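Local coordinates for flagellar motor switch protein FliG (PDB 3AJC) that probably forms part of the switch complex at the base of the flagellar basal body, which interacts with chemotaxis proteins and contacts the motor components that set rotation direction, at residues G90-A95 against R126-V131; K109-L114 against E120-I125; I143-R148 against R209-A214. All coordinates share one frame; numbering follows the deposited sequence.

Interaction 1: G90-A95 against R126-V131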
ATOM      1  N   GLY A  90       2.081  -4.289  11.436  1.00 59.02           N
ATOM      2  CA  GLY A  90       3.395  -3.954  10.915  1.00 56.35           C
ATOM      3  C   GLY A  90       3.544  -4.607   9.554  1.00 55.02           C
ATOM      4  O   GLY A  90       2.550  -5.032   8.966  1.00 55.39           O
ATOM      5  N   GLY A  91       4.765  -4.686   9.039  1.00 53.24           N
ATOM      6  CA  GLY A  91       4.961  -5.321   7.745  1.00 52.39           C
ATOM      7  C   GLY A  91       5.172  -4.400   6.553  1.00 52.33           C
ATOM      8  O   GLY A  91       5.151  -3.173   6.671  1.00 51.31           O
ATOM      9  N   ILE A  92       5.366  -5.016   5.390  1.00 50.97           N
ATOM     10  CA  ILE A  92       5.599  -4.296   4.142  1.00 50.88           C
ATOM     11  C   ILE A  92       4.418  -3.440   3.693  1.00 49.10           C
ATOM     12  O   ILE A  92       4.612  -2.324   3.222  1.00 48.13           O
ATOM     13  CB  ILE A  92       5.962  -5.276   2.996  1.00 52.26           C
ATOM     14  CG1 ILE A  92       7.172  -6.123   3.402  1.00 52.85           C
ATOM     15  CG2 ILE A  92       6.257  -4.504   1.714  1.00 51.42           C
ATOM     16  CD1 ILE A  92       8.397  -5.312   3.781  1.00 53.10           C
ATOM     17  N   ASP A  93       3.203  -3.958   3.823  1.00 47.27           N
ATOM     18  CA  ASP A  93       2.017  -3.204   3.421  1.00 46.43           C
ATOM     19  C   ASP A  93       1.844  -1.922   4.245  1.00 43.18           C
ATOM     20  O   ASP A  93       1.560  -0.853   3.709  1.00 40.72           O
ATOM     21  CB  ASP A  93       0.774  -4.086   3.542  1.00 50.28           C
ATOM     22  CG  ASP A  93       0.371  -4.702   2.213  1.00 55.03           C
ATOM     23  OD1 ASP A  93      -0.192  -3.970   1.365  1.00 57.88           O
ATOM     24  OD2 ASP A  93       0.630  -5.910   2.008  1.00 56.19           O
ATOM     25  N   THR A  94       2.011  -2.036   5.554  1.00 40.47           N
ATOM     26  CA  THR A  94       1.902  -0.885   6.435  1.00 38.11           C
ATOM     27  C   THR A  94       2.905   0.185   5.989  1.00 34.82           C
ATOM     28  O   THR A  94       2.539   1.340   5.756  1.00 34.00           O
ATOM     29  CB  THR A  94       2.208  -1.288   7.881  1.00 37.93           C
ATOM     30  OG1 THR A  94       1.320  -2.341   8.262  1.00 39.08           O
ATOM     31  CG2 THR A  94       2.029  -0.105   8.832  1.00 37.16           C
ATOM     32  N   ALA A  95       4.166  -0.219   5.864  1.00 31.40           N
ATOM     33  CA  ALA A  95       5.236   0.679   5.449  1.00 30.23           C
ATOM     34  C   ALA A  95       4.922   1.382   4.125  1.00 29.27           C
ATOM     35  O   ALA A  95       5.055   2.603   4.020  1.00 30.00           O
ATOM     36  CB  ALA A  95       6.542  -0.093   5.337  1.00 25.68           C
ATOM     37  N   ARG A 126       8.569  -0.560  -2.509  1.00 39.38           N
ATOM     38  CA  ARG A 126       8.210   0.164  -3.704  1.00 42.14           C
ATOM     39  C   ARG A 126       7.091  -0.561  -4.445  1.00 43.19           C
ATOM     40  O   ARG A 126       6.052   0.038  -4.753  1.00 42.06           O
ATOM     41  CB  ARG A 126       9.434   0.307  -4.598  1.00 45.61           C
ATOM     42  CG  ARG A 126       9.255   1.281  -5.744  1.00 50.10           C
ATOM     43  CD  ARG A 126      10.456   1.271  -6.664  1.00 54.44           C
ATOM     44  NE  ARG A 126      11.254   0.056  -6.520  1.00 61.03           N
ATOM     45  CZ  ARG A 126      12.224  -0.100  -5.620  1.00 63.37           C
ATOM     46  NH1 ARG A 126      12.520   0.887  -4.781  1.00 64.55           N
ATOM     47  NH2 ARG A 126      12.904  -1.239  -5.562  1.00 64.33           N
ATOM     48  N   ARG A 127       7.292  -1.848  -4.721  1.00 42.44           N
ATOM     49  CA  ARG A 127       6.273  -2.620  -5.424  1.00 43.77           C
ATOM     50  C   ARG A 127       4.961  -2.688  -4.643  1.00 42.51           C
ATOM     51  O   ARG A 127       3.892  -2.773  -5.235  1.00 41.80           O
ATOM     52  CB  ARG A 127       6.791  -4.030  -5.752  1.00 45.79           C
ATOM     53  CG  ARG A 127       7.791  -4.030  -6.919  1.00 49.09           C
ATOM     54  CD  ARG A 127       8.219  -5.435  -7.362  1.00 51.92           C
ATOM     55  NE  ARG A 127       8.992  -6.142  -6.338  1.00 53.92           N
ATOM     56  CZ  ARG A 127       8.467  -6.944  -5.415  1.00 54.01           C
ATOM     57  NH1 ARG A 127       7.160  -7.160  -5.379  1.00 55.15           N
ATOM     58  NH2 ARG A 127       9.251  -7.521  -4.516  1.00 54.02           N
ATOM     59  N   ARG A 128       5.037  -2.640  -3.318  1.00 40.47           N
ATOM     60  CA  ARG A 128       3.824  -2.674  -2.511  1.00 39.67           C
ATOM     61  C   ARG A 128       3.130  -1.310  -2.468  1.00 36.89           C
ATOM     62  O   ARG A 128       2.000  -1.203  -1.994  1.00 35.34           O
ATOM     63  CB  ARG A 128       4.140  -3.125  -1.084  1.00 42.59           C
ATOM     64  CG  ARG A 128       4.243  -4.622  -0.924  1.00 50.19           C
ATOM     65  CD  ARG A 128       2.932  -5.281  -1.311  1.00 53.02           C
ATOM     66  NE  ARG A 128       2.924  -6.704  -0.992  1.00 58.69           N
ATOM     67  CZ  ARG A 128       3.025  -7.194   0.238  1.00 60.30           C
ATOM     68  NH1 ARG A 128       3.145  -6.376   1.274  1.00 63.78           N
ATOM     69  NH2 ARG A 128       3.005  -8.505   0.435  1.00 63.26           N
ATOM     70  N   MET A 129       3.810  -0.280  -2.965  1.00 34.51           N
ATOM     71  CA  MET A 129       3.268   1.085  -2.978  1.00 35.28           C
ATOM     72  C   MET A 129       2.309   1.371  -4.139  1.00 33.74           C
ATOM     73  O   MET A 129       1.649   2.408  -4.171  1.00 33.71           O
ATOM     74  CB  MET A 129       4.417   2.102  -3.019  1.00 31.34           C
ATOM     75  CG  MET A 129       5.085   2.345  -1.669  1.00 32.72           C
ATOM     76  SD  MET A 129       6.538   3.404  -1.817  1.00 32.72           S
ATOM     77  CE  MET A 129       5.757   5.040  -2.106  1.00 31.99           C
ATOM     78  N   PHE A 130       2.247   0.443  -5.087  1.00 33.68           N
ATOM     79  CA  PHE A 130       1.397   0.575  -6.266  1.00 30.48           C
ATOM     80  C   PHE A 130      -0.065   0.808  -5.882  1.00 28.78           C
ATOM     81  O   PHE A 130      -0.643   0.028  -5.124  1.00 29.47           O
ATOM     82  CB  PHE A 130       1.507  -0.708  -7.108  1.00 32.93           C
ATOM     83  CG  PHE A 130       1.020  -0.552  -8.523  1.00 33.66           C
ATOM     84  CD1 PHE A 130       1.885  -0.125  -9.523  1.00 31.41           C
ATOM     85  CD2 PHE A 130      -0.309  -0.797  -8.847  1.00 32.14           C
ATOM     86  CE1 PHE A 130       1.437   0.067 -10.823  1.00 32.38           C
ATOM     87  CE2 PHE A 130      -0.775  -0.607 -10.153  1.00 34.43           C
ATOM     88  CZ  PHE A 130       0.103  -0.177 -11.143  1.00 32.84           C
ATOM     89  N   VAL A 131      -0.654   1.893  -6.370  1.00 26.71           N
ATOM     90  CA  VAL A 131      -2.066   2.162  -6.100  1.00 28.15           C
ATOM     91  C   VAL A 131      -2.813   2.036  -7.424  1.00 28.22           C
ATOM     92  O   VAL A 131      -2.200   1.996  -8.488  1.00 29.13           O
ATOM     93  CB  VAL A 131      -2.320   3.579  -5.510  1.00 28.81           C
ATOM     94  CG1 VAL A 131      -1.691   3.675  -4.125  1.00 28.06           C
ATOM     95  CG2 VAL A 131      -1.794   4.658  -6.452  1.00 27.05           C
TER
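One face of the Arg128 guanidinium lies under Asp93 OD2, while the backbone N of Asp93 sits in the guanidinium plane at its edge, and Ile92 CB approaches obliquely. The carboxylate and guanidinium planes are 24° apart. Asp93 OD2 stands 2.7 Å from Arg128 NH1, close enough for a salt bridge, but it reaches the cation from above the plane and not by a paired, side-on bridge; Asp93 OD1 is 4.1 Å from the same NH1. Below the charged head, Ile92 CG2 presses on Arg128 CG at 3.3 Å, a tight contact. The arginine chain bends at chi2 (-60°), leaving the methyl group after CG and bringing its head round to Asp93. Arginine suits the place because its stem packs on isoleucine while its tip meets an acid.

The contact joins the first turn of helix 92-100 to the C-terminal end of helix 119-128, just where the chain enters the Met-Phe-X-Phe segment of FliG that begins at Met129. Gly91 takes the N-cap of the first helix; like Gly90 it has a positive phi, at which a side chain would collide with the preceding carbonyl. The acid near a helix start and the base near a helix end are probably both stabilised by the helix dipoles. Arg209 brings a like charge close to Arg128 NE, which the nearby Asp93 carboxylate probably offsets in part.

Interaction 2: K109-L114 against E120-I125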
ATOM      1  N   LYS A 109      13.544  10.681   0.236  1.00 38.00           N
ATOM      2  CA  LYS A 109      14.741  10.567   1.066  1.00 38.12           C
ATOM      3  C   LYS A 109      14.817   9.201   1.762  1.00 36.62           C
ATOM      4  O   LYS A 109      15.886   8.596   1.854  1.00 35.43           O
ATOM      5  CB  LYS A 109      14.762  11.672   2.123  1.00 40.55           C
ATOM      6  CG  LYS A 109      14.879  13.085   1.567  1.00 47.02           C
ATOM      7  CD  LYS A 109      14.915  14.095   2.711  1.00 49.18           C
ATOM      8  CE  LYS A 109      15.208  15.498   2.226  1.00 50.91           C
ATOM      9  NZ  LYS A 109      15.371  16.419   3.394  1.00 55.14           N
ATOM     10  N   ILE A 110      13.686   8.723   2.265  1.00 34.21           N
ATOM     11  CA  ILE A 110      13.669   7.432   2.938  1.00 32.99           C
ATOM     12  C   ILE A 110      13.926   6.287   1.950  1.00 34.15           C
ATOM     13  O   ILE A 110      14.627   5.319   2.265  1.00 30.62           O
ATOM     14  CB  ILE A 110      12.315   7.184   3.634  1.00 31.19           C
ATOM     15  CG1 ILE A 110      12.137   8.181   4.789  1.00 31.86           C
ATOM     16  CG2 ILE A 110      12.240   5.743   4.108  1.00 29.44           C
ATOM     17  CD1 ILE A 110      10.813   8.061   5.540  1.00 26.08           C
ATOM     18  N   MET A 111      13.349   6.408   0.756  1.00 32.69           N
ATOM     19  CA  MET A 111      13.500   5.381  -0.262  1.00 35.13           C
ATOM     20  C   MET A 111      14.935   5.332  -0.783  1.00 36.84           C
ATOM     21  O   MET A 111      15.482   4.248  -0.980  1.00 36.24           O
ATOM     22  CB  MET A 111      12.511   5.619  -1.414  1.00 33.02           C
ATOM     23  CG  MET A 111      12.489   4.515  -2.487  1.00 33.46           C
ATOM     24  SD  MET A 111      12.247   2.827  -1.824  1.00 37.38           S
ATOM     25  CE  MET A 111      10.399   2.702  -1.649  1.00 35.21           C
ATOM     26  N   ASP A 112      15.538   6.499  -1.003  1.00 37.03           N
ATOM     27  CA  ASP A 112      16.913   6.556  -1.480  1.00 39.39           C
ATOM     28  C   ASP A 112      17.847   5.899  -0.473  1.00 39.68           C
ATOM     29  O   ASP A 112      18.756   5.167  -0.851  1.00 40.20           O
ATOM     30  CB  ASP A 112      17.359   8.005  -1.717  1.00 40.74           C
ATOM     31  CG  ASP A 112      16.802   8.587  -3.008  1.00 43.76           C
ATOM     32  OD1 ASP A 112      16.252   7.815  -3.832  1.00 43.62           O
ATOM     33  OD2 ASP A 112      16.928   9.817  -3.202  1.00 44.77           O
ATOM     34  N   LYS A 113      17.630   6.158   0.809  1.00 40.00           N
ATOM     35  CA  LYS A 113      18.479   5.551   1.815  1.00 41.51           C
ATOM     36  C   LYS A 113      18.282   4.035   1.866  1.00 41.46           C
ATOM     37  O   LYS A 113      19.254   3.289   1.949  1.00 41.88           O
ATOM     38  CB  LYS A 113      18.215   6.141   3.205  1.00 42.86           C
ATOM     39  CG  LYS A 113      19.250   5.665   4.221  1.00 48.23           C
ATOM     40  CD  LYS A 113      18.882   5.976   5.657  1.00 51.06           C
ATOM     41  CE  LYS A 113      19.996   5.557   6.619  1.00 52.92           C
ATOM     42  NZ  LYS A 113      19.577   5.666   8.053  1.00 54.57           N
ATOM     43  N   LEU A 114      17.035   3.572   1.817  1.00 40.76           N
ATOM     44  CA  LEU A 114      16.782   2.135   1.865  1.00 41.15           C
ATOM     45  C   LEU A 114      17.393   1.432   0.658  1.00 41.67           C
ATOM     46  O   LEU A 114      17.850   0.291   0.755  1.00 41.51           O
ATOM     47  CB  LEU A 114      15.282   1.840   1.911  1.00 39.89           C
ATOM     48  CG  LEU A 114      14.485   2.238   3.154  1.00 41.03           C
ATOM     49  CD1 LEU A 114      13.044   1.778   2.977  1.00 42.24           C
ATOM     50  CD2 LEU A 114      15.089   1.611   4.402  1.00 41.19           C
ATOM     51  N   GLU A 120      16.911  -4.757  -1.209  1.00 49.67           N
ATOM     52  CA  GLU A 120      15.816  -5.703  -1.403  1.00 50.64           C
ATOM     53  C   GLU A 120      14.537  -5.228  -0.740  1.00 49.32           C
ATOM     54  O   GLU A 120      13.477  -5.187  -1.371  1.00 49.53           O
ATOM     55  CB  GLU A 120      16.182  -7.080  -0.841  1.00 54.13           C
ATOM     56  CG  GLU A 120      16.059  -8.218  -1.849  1.00 59.63           C
ATOM     57  CD  GLU A 120      14.665  -8.353  -2.434  1.00 61.53           C
ATOM     58  OE1 GLU A 120      13.715  -8.625  -1.666  1.00 63.87           O
ATOM     59  OE2 GLU A 120      14.521  -8.187  -3.664  1.00 62.88           O
ATOM     60  N   LEU A 121      14.639  -4.886   0.539  1.00 46.70           N
ATOM     61  CA  LEU A 121      13.493  -4.415   1.298  1.00 43.05           C
ATOM     62  C   LEU A 121      12.902  -3.191   0.604  1.00 42.15           C
ATOM     63  O   LEU A 121      11.682  -3.007   0.558  1.00 41.00           O
ATOM     64  CB  LEU A 121      13.922  -4.061   2.724  1.00 40.78           C
ATOM     65  CG  LEU A 121      12.857  -3.428   3.627  1.00 42.06           C
ATOM     66  CD1 LEU A 121      11.675  -4.365   3.760  1.00 42.73           C
ATOM     67  CD2 LEU A 121      13.447  -3.110   4.986  1.00 39.72           C
ATOM     68  N   ALA A 122      13.781  -2.356   0.062  1.00 39.08           N
ATOM     69  CA  ALA A 122      13.347  -1.158  -0.626  1.00 41.36           C
ATOM     70  C   ALA A 122      12.471  -1.570  -1.802  1.00 42.59           C
ATOM     71  O   ALA A 122      11.416  -0.982  -2.041  1.00 41.73           O
ATOM     72  CB  ALA A 122      14.556  -0.360  -1.114  1.00 37.45           C
ATOM     73  N   ASP A 123      12.908  -2.602  -2.517  1.00 43.92           N
ATOM     74  CA  ASP A 123      12.181  -3.093  -3.677  1.00 45.09           C
ATOM     75  C   ASP A 123      10.841  -3.700  -3.286  1.00 43.65           C
ATOM     76  O   ASP A 123       9.864  -3.584  -4.020  1.00 43.72           O
ATOM     77  CB  ASP A 123      13.038  -4.110  -4.443  1.00 49.74           C
ATOM     78  CG  ASP A 123      12.554  -4.326  -5.871  1.00 54.03           C
ATOM     79  OD1 ASP A 123      11.745  -5.254  -6.107  1.00 56.03           O
ATOM     80  OD2 ASP A 123      12.978  -3.553  -6.757  1.00 55.31           O
ATOM     81  N   GLU A 124      10.788  -4.346  -2.129  1.00 41.92           N
ATOM     82  CA  GLU A 124       9.540  -4.929  -1.668  1.00 43.28           C
ATOM     83  C   GLU A 124       8.541  -3.810  -1.368  1.00 42.27           C
ATOM     84  O   GLU A 124       7.362  -3.903  -1.718  1.00 42.42           O
ATOM     85  CB  GLU A 124       9.776  -5.776  -0.409  1.00 44.94           C
ATOM     86  CG  GLU A 124      10.233  -7.204  -0.697  1.00 50.16           C
ATOM     87  CD  GLU A 124      10.814  -7.913   0.523  1.00 53.81           C
ATOM     88  OE1 GLU A 124      10.160  -7.935   1.595  1.00 55.85           O
ATOM     89  OE2 GLU A 124      11.931  -8.463   0.405  1.00 54.88           O
ATOM     90  N   ILE A 125       9.025  -2.743  -0.737  1.00 41.92           N
ATOM     91  CA  ILE A 125       8.172  -1.613  -0.367  1.00 39.65           C
ATOM     92  C   ILE A 125       7.666  -0.844  -1.585  1.00 38.51           C
ATOM     93  O   ILE A 125       6.486  -0.522  -1.688  1.00 36.00           O
ATOM     94  CB  ILE A 125       8.930  -0.646   0.594  1.00 39.11           C
ATOM     95  CG1 ILE A 125       9.297  -1.401   1.881  1.00 37.74           C
ATOM     96  CG2 ILE A 125       8.063   0.577   0.917  1.00 34.53           C
ATOM     97  CD1 ILE A 125      10.083  -0.607   2.908  1.00 32.82           C
TER
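Met111 and Leu114 meet Ala122 and Ile125 without a polar bond between them; the shortest hydrogen bond here is one of the helix's own backbone bonds, Glu124 N to Glu120 O, 2.9 Å. The three-residue spacing of Ala122 and Ile125 puts them on the same face of that helix. Ala122 is the small residue of the interface. Its CB lies 3.8 Å from Leu114 CB, and the two backbones come nearest at this pair. Its single methyl suits the place where the segments come closest. Farther along, Leu114 CD1 meets Ile125 CD1 at 3.8 Å, the two branched chains crossing at about a right angle.

Helices 104-117 and 119-128 form a helical hairpin, consistent with the armadillo-like helical architecture of FliG; the short segments run at 139° with their axes 9.1 Å apart. Outside the pair, Leu114 also packs on Thr53 of helix 49-60, in the middle-domain half of the chain.

Met111 leaves its helix to one side of the partner helix, and its end then hooks in: CG is anti to the backbone N (chi1 -174°), the bend at chi2 brings SD to 4.0 Å from Ala122 CB, and that at chi3 turns CE toward Ile125 CG2. CE lies 4.1 Å from that CG2, the two chains sliding past each other in opposite directions, and 3.8 Å from Ala122 O. An unbranched, flexible thioether suits this curved path. With an alanine here, Ala122 and Ile125 would probably lose their cover from this side, leaving a gap between the helices. The same sulfur is also packed against by Arg126, and the methyl by Met129.

Interaction 3: I143-R148 against R209-A214; sequences IQLVLR and RRLEEA
Helix 140-147 and the last turns of the long helix 194-213 come together here in the all-helical C-terminal domain of FliG, and the contact depends on one leucine. Leu211 points its CD1 methyl at helix 140-147, where it settles against two successive residues. It meets Leu145 CD2 at 3.7 Å and, roughly at right angles to that, Val146 CG2 at 4.1 Å; Val146 CA is equally far, so the methyl also touches the helix backbone. Both pairs of side chains cross obliquely. The CG of Leu145 is anti to its own backbone N (chi1 -159°), which extends the isobutyl group toward the long helix. Val146 is short, which probably lets the leucine methyl come near the backbone at this point. Ile217, in the loop after helix 194-213, packs on Leu211 as well, and Glu216 of that loop touches Leu145.

The closest contacts are all carbon to carbon, and the segments bury just 122 Å² between them. The join therefore rests on shape and the exclusion of water, with no hydrogen bond or ion pair to set its direction.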
ATOM      1  N   ILE A 143      -1.072  -3.297 -19.697  1.00 38.00           N
ATOM      2  CA  ILE A 143      -2.464  -3.131 -19.295  1.00 38.19           C
ATOM      3  C   ILE A 143      -3.341  -4.260 -19.873  1.00 38.82           C
ATOM      4  O   ILE A 143      -4.186  -4.811 -19.166  1.00 37.82           O
ATOM      5  CB  ILE A 143      -2.980  -1.746 -19.740  1.00 35.83           C
ATOM      6  CG1 ILE A 143      -2.238  -0.663 -18.945  1.00 35.29           C
ATOM      7  CG2 ILE A 143      -4.485  -1.652 -19.561  1.00 36.50           C
ATOM      8  CD1 ILE A 143      -2.677   0.754 -19.246  1.00 31.82           C
ATOM      9  N   GLN A 144      -3.128  -4.602 -21.143  1.00 39.17           N
ATOM     10  CA  GLN A 144      -3.868  -5.688 -21.787  1.00 41.14           C
ATOM     11  C   GLN A 144      -3.550  -7.003 -21.069  1.00 41.52           C
ATOM     12  O   GLN A 144      -4.432  -7.812 -20.795  1.00 43.53           O
ATOM     13  CB  GLN A 144      -3.477  -5.790 -23.262  1.00 41.60           C
ATOM     14  CG  GLN A 144      -4.056  -4.682 -24.139  1.00 41.76           C
ATOM     15  CD  GLN A 144      -3.215  -4.401 -25.381  1.00 43.64           C
ATOM     16  OE1 GLN A 144      -2.558  -5.295 -25.919  1.00 45.43           O
ATOM     17  NE2 GLN A 144      -3.246  -3.154 -25.849  1.00 40.68           N
ATOM     18  N   LEU A 145      -2.281  -7.211 -20.759  1.00 42.70           N
ATOM     19  CA  LEU A 145      -1.860  -8.409 -20.044  1.00 43.37           C
ATOM     20  C   LEU A 145      -2.711  -8.551 -18.771  1.00 42.57           C
ATOM     21  O   LEU A 145      -3.233  -9.627 -18.461  1.00 41.22           O
ATOM     22  CB  LEU A 145      -0.389  -8.274 -19.651  1.00 47.09           C
ATOM     23  CG  LEU A 145       0.417  -9.537 -19.347  1.00 51.93           C
ATOM     24  CD1 LEU A 145       1.045 -10.042 -20.653  1.00 52.97           C
ATOM     25  CD2 LEU A 145       1.509  -9.230 -18.319  1.00 53.31           C
ATOM     26  N   VAL A 146      -2.843  -7.445 -18.041  1.00 39.15           N
ATOM     27  CA  VAL A 146      -3.598  -7.412 -16.796  1.00 36.48           C
ATOM     28  C   VAL A 146      -5.094  -7.681 -16.985  1.00 34.99           C
ATOM     29  O   VAL A 146      -5.692  -8.444 -16.225  1.00 32.35           O
ATOM     30  CB  VAL A 146      -3.402  -6.037 -16.090  1.00 35.74           C
ATOM     31  CG1 VAL A 146      -4.267  -5.938 -14.823  1.00 29.81           C
ATOM     32  CG2 VAL A 146      -1.933  -5.848 -15.750  1.00 33.99           C
ATOM     33  N   LEU A 147      -5.685  -7.051 -17.996  1.00 34.96           N
ATOM     34  CA  LEU A 147      -7.109  -7.199 -18.279  1.00 37.43           C
ATOM     35  C   LEU A 147      -7.579  -8.642 -18.484  1.00 39.12           C
ATOM     36  O   LEU A 147      -8.670  -9.021 -18.045  1.00 37.70           O
ATOM     37  CB  LEU A 147      -7.482  -6.346 -19.493  1.00 36.39           C
ATOM     38  CG  LEU A 147      -7.350  -4.834 -19.266  1.00 35.91           C
ATOM     39  CD1 LEU A 147      -7.857  -4.094 -20.485  1.00 36.80           C
ATOM     40  CD2 LEU A 147      -8.139  -4.416 -18.037  1.00 34.08           C
ATOM     41  N   ARG A 148      -6.757  -9.455 -19.132  1.00 41.65           N
ATOM     42  CA  ARG A 148      -7.129 -10.845 -19.357  1.00 45.04           C
ATOM     43  C   ARG A 148      -7.288 -11.613 -18.049  1.00 43.76           C
ATOM     44  O   ARG A 148      -7.846 -12.711 -18.036  1.00 42.11           O
ATOM     45  CB  ARG A 148      -6.087 -11.534 -20.242  1.00 50.07           C
ATOM     46  CG  ARG A 148      -6.156 -11.100 -21.705  1.00 57.45           C
ATOM     47  CD  ARG A 148      -5.030 -11.709 -22.533  1.00 62.39           C
ATOM     48  NE  ARG A 148      -3.721 -11.359 -21.995  1.00 66.98           N
ATOM     49  CZ  ARG A 148      -2.578 -11.510 -22.656  1.00 71.33           C
ATOM     50  NH1 ARG A 148      -2.590 -12.007 -23.887  1.00 74.14           N
ATOM     51  NH2 ARG A 148      -1.425 -11.164 -22.091  1.00 72.11           N
ATOM     52  N   ARG A 209       0.798  -6.991  -9.061  1.00 45.10           N
ATOM     53  CA  ARG A 209       1.952  -7.334  -8.241  1.00 50.14           C
ATOM     54  C   ARG A 209       2.479  -8.730  -8.597  1.00 52.47           C
ATOM     55  O   ARG A 209       3.689  -8.966  -8.584  1.00 52.58           O
ATOM     56  CB  ARG A 209       1.577  -7.264  -6.761  1.00 51.10           C
ATOM     57  CG  ARG A 209       2.763  -7.100  -5.832  1.00 56.34           C
ATOM     58  CD  ARG A 209       2.302  -6.709  -4.446  1.00 59.86           C
ATOM     59  NE  ARG A 209       1.596  -7.792  -3.770  1.00 62.68           N
ATOM     60  CZ  ARG A 209       0.494  -7.627  -3.043  1.00 64.59           C
ATOM     61  NH1 ARG A 209      -0.038  -6.416  -2.901  1.00 63.93           N
ATOM     62  NH2 ARG A 209      -0.070  -8.670  -2.449  1.00 64.86           N
ATOM     63  N   ARG A 210       1.568  -9.645  -8.924  1.00 54.69           N
ATOM     64  CA  ARG A 210       1.946 -11.007  -9.290  1.00 58.12           C
ATOM     65  C   ARG A 210       2.524 -11.094 -10.701  1.00 59.09           C
ATOM     66  O   ARG A 210       3.448 -11.868 -10.953  1.00 58.75           O
ATOM     67  CB  ARG A 210       0.742 -11.946  -9.186  1.00 60.15           C
ATOM     68  CG  ARG A 210       1.008 -13.343  -9.726  1.00 63.58           C
ATOM     69  CD  ARG A 210      -0.184 -14.267  -9.506  1.00 67.91           C
ATOM     70  NE  ARG A 210      -1.394 -13.776 -10.161  1.00 71.33           N
ATOM     71  CZ  ARG A 210      -1.570 -13.727 -11.478  1.00 72.56           C
ATOM     72  NH1 ARG A 210      -0.612 -14.142 -12.299  1.00 72.78           N
ATOM     73  NH2 ARG A 210      -2.711 -13.260 -11.974  1.00 73.98           N
ATOM     74  N   LEU A 211       1.976 -10.307 -11.621  1.00 60.65           N
ATOM     75  CA  LEU A 211       2.460 -10.314 -12.997  1.00 62.13           C
ATOM     76  C   LEU A 211       3.822  -9.653 -13.147  1.00 64.23           C
ATOM     77  O   LEU A 211       4.477  -9.804 -14.174  1.00 63.73           O
ATOM     78  CB  LEU A 211       1.454  -9.640 -13.930  1.00 59.79           C
ATOM     79  CG  LEU A 211       0.252 -10.496 -14.323  1.00 59.63           C
ATOM     80  CD1 LEU A 211      -0.627  -9.719 -15.286  1.00 58.20           C
ATOM     81  CD2 LEU A 211       0.729 -11.792 -14.974  1.00 59.39           C
ATOM     82  N   GLU A 212       4.252  -8.918 -12.127  1.00 67.23           N
ATOM     83  CA  GLU A 212       5.554  -8.278 -12.196  1.00 72.16           C
ATOM     84  C   GLU A 212       6.578  -9.149 -11.483  1.00 74.51           C
ATOM     85  O   GLU A 212       7.773  -9.092 -11.781  1.00 75.36           O
ATOM     86  CB  GLU A 212       5.508  -6.878 -11.587  1.00 72.79           C
ATOM     87  CG  GLU A 212       5.141  -6.821 -10.130  1.00 76.03           C
ATOM     88  CD  GLU A 212       5.103  -5.397  -9.627  1.00 77.94           C
ATOM     89  OE1 GLU A 212       6.096  -4.677  -9.852  1.00 79.87           O
ATOM     90  OE2 GLU A 212       4.091  -4.996  -9.012  1.00 78.68           O
ATOM     91  N   GLU A 213       6.103  -9.950 -10.533  1.00 76.73           N
ATOM     92  CA  GLU A 213       6.969 -10.873  -9.808  1.00 77.74           C
ATOM     93  C   GLU A 213       7.381 -11.892 -10.858  1.00 77.78           C
ATOM     94  O   GLU A 213       8.455 -12.489 -10.793  1.00 78.25           O
ATOM     95  CB  GLU A 213       6.192 -11.559  -8.686  1.00 79.40           C
ATOM     96  CG  GLU A 213       5.926 -10.668  -7.486  1.00 81.56           C
ATOM     97  CD  GLU A 213       7.018 -10.763  -6.439  1.00 83.18           C
ATOM     98  OE1 GLU A 213       6.957 -10.003  -5.448  1.00 84.14           O
ATOM     99  OE2 GLU A 213       7.932 -11.603  -6.602  1.00 83.82           O
ATOM    100  N   ALA A 214       6.501 -12.071 -11.837  1.00 78.31           N
ATOM    101  CA  ALA A 214       6.732 -12.984 -12.947  1.00 78.80           C
ATOM    102  C   ALA A 214       7.542 -12.227 -13.999  1.00 79.46           C
ATOM    103  O   ALA A 214       7.682 -12.673 -15.139  1.00 80.41           O
ATOM    104  CB  ALA A 214       5.400 -13.439 -13.535  1.00 77.94           C
TER

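Overall arrangement
From the N terminus, in this middle and C-terminal portion of FliG, helix 92-100 follows the middle-domain helices and opens the loop that interaction 1 closes at the end of helix 119-128. Interaction 2 lies within that loop, a short hairpin closure between helices 104-117 and 119-128, and the two share the latter helix; Ile92 on Leu121 and Met129 on Met111 join them directly. Interaction 3 comes afterwards in series, closing a much longer loop from helix 140-147 to the end of helix 194-213. It stays apart from interaction 2, but a salt bridge between Arg127 and Glu213 ties its segment 209-214 to segment 126-131, linking the three-helix unit to the C-terminal helices.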